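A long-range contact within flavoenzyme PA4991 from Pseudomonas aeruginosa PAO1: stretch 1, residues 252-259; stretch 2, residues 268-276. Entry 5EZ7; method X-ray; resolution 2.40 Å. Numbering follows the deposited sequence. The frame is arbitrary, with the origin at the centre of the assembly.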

# COMPACT_ATOMS: atom_id res chain seq x y z
N LYS A 252 -3.48 8.03 19.47
CA LYS A 252 -2.73 7.15 18.58
C LYS A 252 -2.35 5.79 19.19
O LYS A 252 -2.09 5.70 20.40
CB LYS A 252 -1.50 7.88 18.08
CG LYS A 252 -1.88 9.14 17.31
CD LYS A 252 -1.14 9.25 16.00
CE LYS A 252 -1.69 10.40 15.19
NZ LYS A 252 -0.77 10.67 14.05
N PRO A 253 -2.30 4.72 18.36
CA PRO A 253 -1.88 3.43 18.90
C PRO A 253 -0.45 3.47 19.47
O PRO A 253 0.45 4.01 18.83
CB PRO A 253 -1.92 2.49 17.68
CG PRO A 253 -2.74 3.19 16.66
CD PRO A 253 -2.60 4.66 16.92
N ARG A 254 -0.29 2.90 20.66
CA ARG A 254 1.00 2.68 21.32
C ARG A 254 1.84 1.73 20.43
O ARG A 254 2.96 2.05 20.04
CB ARG A 254 0.72 2.08 22.72
CG ARG A 254 1.88 1.86 23.69
CD ARG A 254 1.41 2.11 25.14
NE ARG A 254 2.20 1.46 26.21
CZ ARG A 254 3.32 1.94 26.78
NH1 ARG A 254 3.91 1.22 27.76
NH2 ARG A 254 3.87 3.11 26.40
N ILE A 255 1.24 0.58 20.11
CA ILE A 255 1.74 -0.36 19.12
C ILE A 255 0.58 -0.83 18.28
O ILE A 255 -0.56 -0.85 18.76
CB ILE A 255 2.42 -1.59 19.75
CG1 ILE A 255 1.42 -2.46 20.54
CG2 ILE A 255 3.55 -1.16 20.67
CD1 ILE A 255 1.90 -3.88 20.80
N THR A 256 0.89 -1.22 17.05
CA THR A 256 -0.06 -1.82 16.10
C THR A 256 0.54 -3.21 15.72
O THR A 256 1.64 -3.28 15.17
CB THR A 256 -0.32 -0.88 14.85
OG1 THR A 256 -1.10 0.26 15.25
CG2 THR A 256 -1.12 -1.55 13.74
N VAL A 257 -0.17 -4.29 16.05
CA VAL A 257 0.28 -5.63 15.71
C VAL A 257 -0.50 -6.22 14.55
O VAL A 257 -1.72 -6.25 14.57
CB VAL A 257 0.16 -6.63 16.89
CG1 VAL A 257 0.80 -7.98 16.54
CG2 VAL A 257 0.81 -6.08 18.13
N THR A 258 0.22 -6.75 13.57
CA THR A 258 -0.34 -7.67 12.58
C THR A 258 0.48 -8.96 12.55
O THR A 258 1.68 -8.95 12.83
CB THR A 258 -0.40 -7.00 11.20
OG1 THR A 258 0.86 -6.37 10.89
CG2 THR A 258 -1.49 -5.92 11.23
N THR A 259 -0.18 -10.09 12.30
CA THR A 259 0.48 -11.41 12.23
C THR A 259 0.59 -11.90 10.78
O THR A 259 -0.40 -11.91 10.06
CB THR A 259 -0.24 -12.45 13.09
OG1 THR A 259 -0.29 -11.95 14.42
CG2 THR A 259 0.50 -13.84 13.09
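Stretch 2 (268-276) VWYLGGDIA

Stretch 2 packs W269 and L271 against V257, which lies between two partners on the sheet face shared by V257, T259, W269 and L271. V257 CG1 sits over one face of the W269 indole, 4.2 Å from the centroid of the five-membered ring and 4.0 Å from W269 CD1, while V257 CG2 meets L271 CD2 at 4.0 Å. W269 (chi1 m) and L271 (chi1 m, chi2 t) both bring the ends of their side chains nearer to stretch 1. A separate apolar contact joins I255 CG2 to I275 CG2 at 4.1 Å. Beneath these side chains, strand 268-272 runs antiparallel to the strand through 259, with an angle of 155° between their N-to-C directions and axes approaching to 4.6 Å. Extended backbones set T256 opposite G272, V257 opposite L271, T258 opposite Y270 and T259 opposite W269. Two reciprocal pairs of hydrogen bonds hold this register: T256 N to G272 O (3.0 Å) with G272 N to T256 O (2.9 Å), and T258 N to Y270 O (3.1 Å) with Y270 N to T258 O (2.8 Å). Between them, CA-H...O contacts such as V257 CA to Y270 O (3.5 Å) line the seam. On the other face, T258 OG1 approaches the edge of the Y270 ring and lies 3.6 Å from Y270 CB. At one end of the ladder, T259 OG1 stands 3.0 Å from W269 CD1, at the indole edge. At the other, G273 has phi/psi of 82/-153°; an ideal CB there would clash with I255 CA and T256 N, both at 3.0 Å. The chain then turns, and the polar edge closes with hydrogen bonds from D274 N to P253 O (3.1 Å) and from I275 N to R254 O (3.2 Å).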

# COMPACT_ATOMS: atom_id res chain seq x y z
N VAL A 268 5.11 -14.29 11.95
CA VAL A 268 5.82 -13.10 12.30
C VAL A 268 4.81 -12.08 12.79
O VAL A 268 3.77 -11.88 12.16
CB VAL A 268 6.61 -12.52 11.10
CG1 VAL A 268 7.31 -11.22 11.47
CG2 VAL A 268 7.64 -13.53 10.59
N TRP A 269 5.12 -11.46 13.92
CA TRP A 269 4.39 -10.30 14.41
C TRP A 269 5.12 -9.07 13.93
O TRP A 269 6.29 -8.88 14.25
CB TRP A 269 4.37 -10.25 15.96
CG TRP A 269 3.35 -11.07 16.64
CD1 TRP A 269 2.24 -11.65 16.09
CD2 TRP A 269 3.30 -11.36 18.05
NE1 TRP A 269 1.51 -12.29 17.06
CE2 TRP A 269 2.14 -12.13 18.27
CE3 TRP A 269 4.13 -11.04 19.15
CZ2 TRP A 269 1.79 -12.60 19.56
CZ3 TRP A 269 3.78 -11.51 20.42
CH2 TRP A 269 2.62 -12.27 20.61
N TYR A 270 4.40 -8.22 13.23
CA TYR A 270 4.91 -7.01 12.64
C TYR A 270 4.37 -5.85 13.48
O TYR A 270 3.14 -5.72 13.64
CB TYR A 270 4.40 -6.96 11.20
CG TYR A 270 5.02 -5.95 10.29
CD1 TYR A 270 6.33 -5.54 10.43
CD2 TYR A 270 4.30 -5.45 9.20
CE1 TYR A 270 6.89 -4.61 9.54
CE2 TYR A 270 4.85 -4.53 8.33
CZ TYR A 270 6.15 -4.10 8.50
OH TYR A 270 6.71 -3.19 7.63
N LEU A 271 5.27 -5.03 14.01
CA LEU A 271 4.91 -3.98 14.93
C LEU A 271 5.11 -2.59 14.36
O LEU A 271 6.25 -2.16 14.16
CB LEU A 271 5.73 -4.08 16.22
CG LEU A 271 5.97 -5.41 16.94
CD1 LEU A 271 6.76 -5.15 18.21
CD2 LEU A 271 4.68 -6.14 17.30
N GLY A 272 4.00 -1.87 14.21
CA GLY A 272 3.99 -0.43 13.92
C GLY A 272 3.39 0.35 15.06
O GLY A 272 3.49 -0.07 16.24
N GLY A 273 2.74 1.46 14.73
CA GLY A 273 2.27 2.41 15.72
C GLY A 273 3.33 3.41 16.20
O GLY A 273 4.28 3.73 15.48
N ASP A 274 3.16 3.89 17.42
CA ASP A 274 3.98 4.96 17.97
C ASP A 274 5.40 4.48 18.30
O ASP A 274 6.35 5.27 18.34
CB ASP A 274 3.32 5.55 19.24
CG ASP A 274 4.09 6.78 19.81
OD1 ASP A 274 3.93 7.90 19.28
OD2 ASP A 274 4.85 6.61 20.80
N ILE A 275 5.55 3.19 18.57
CA ILE A 275 6.87 2.60 18.76
C ILE A 275 7.73 2.71 17.47
O ILE A 275 8.95 2.79 17.56
CB ILE A 275 6.80 1.13 19.24
CG1 ILE A 275 8.14 0.70 19.84
CG2 ILE A 275 6.37 0.20 18.10
CD1 ILE A 275 8.26 -0.79 20.11
N ALA A 276 7.09 2.69 16.30
CA ALA A 276 7.79 2.84 15.02
C ALA A 276 7.91 4.27 14.55
O ALA A 276 8.53 4.47 13.54
CB ALA A 276 7.10 2.02 13.96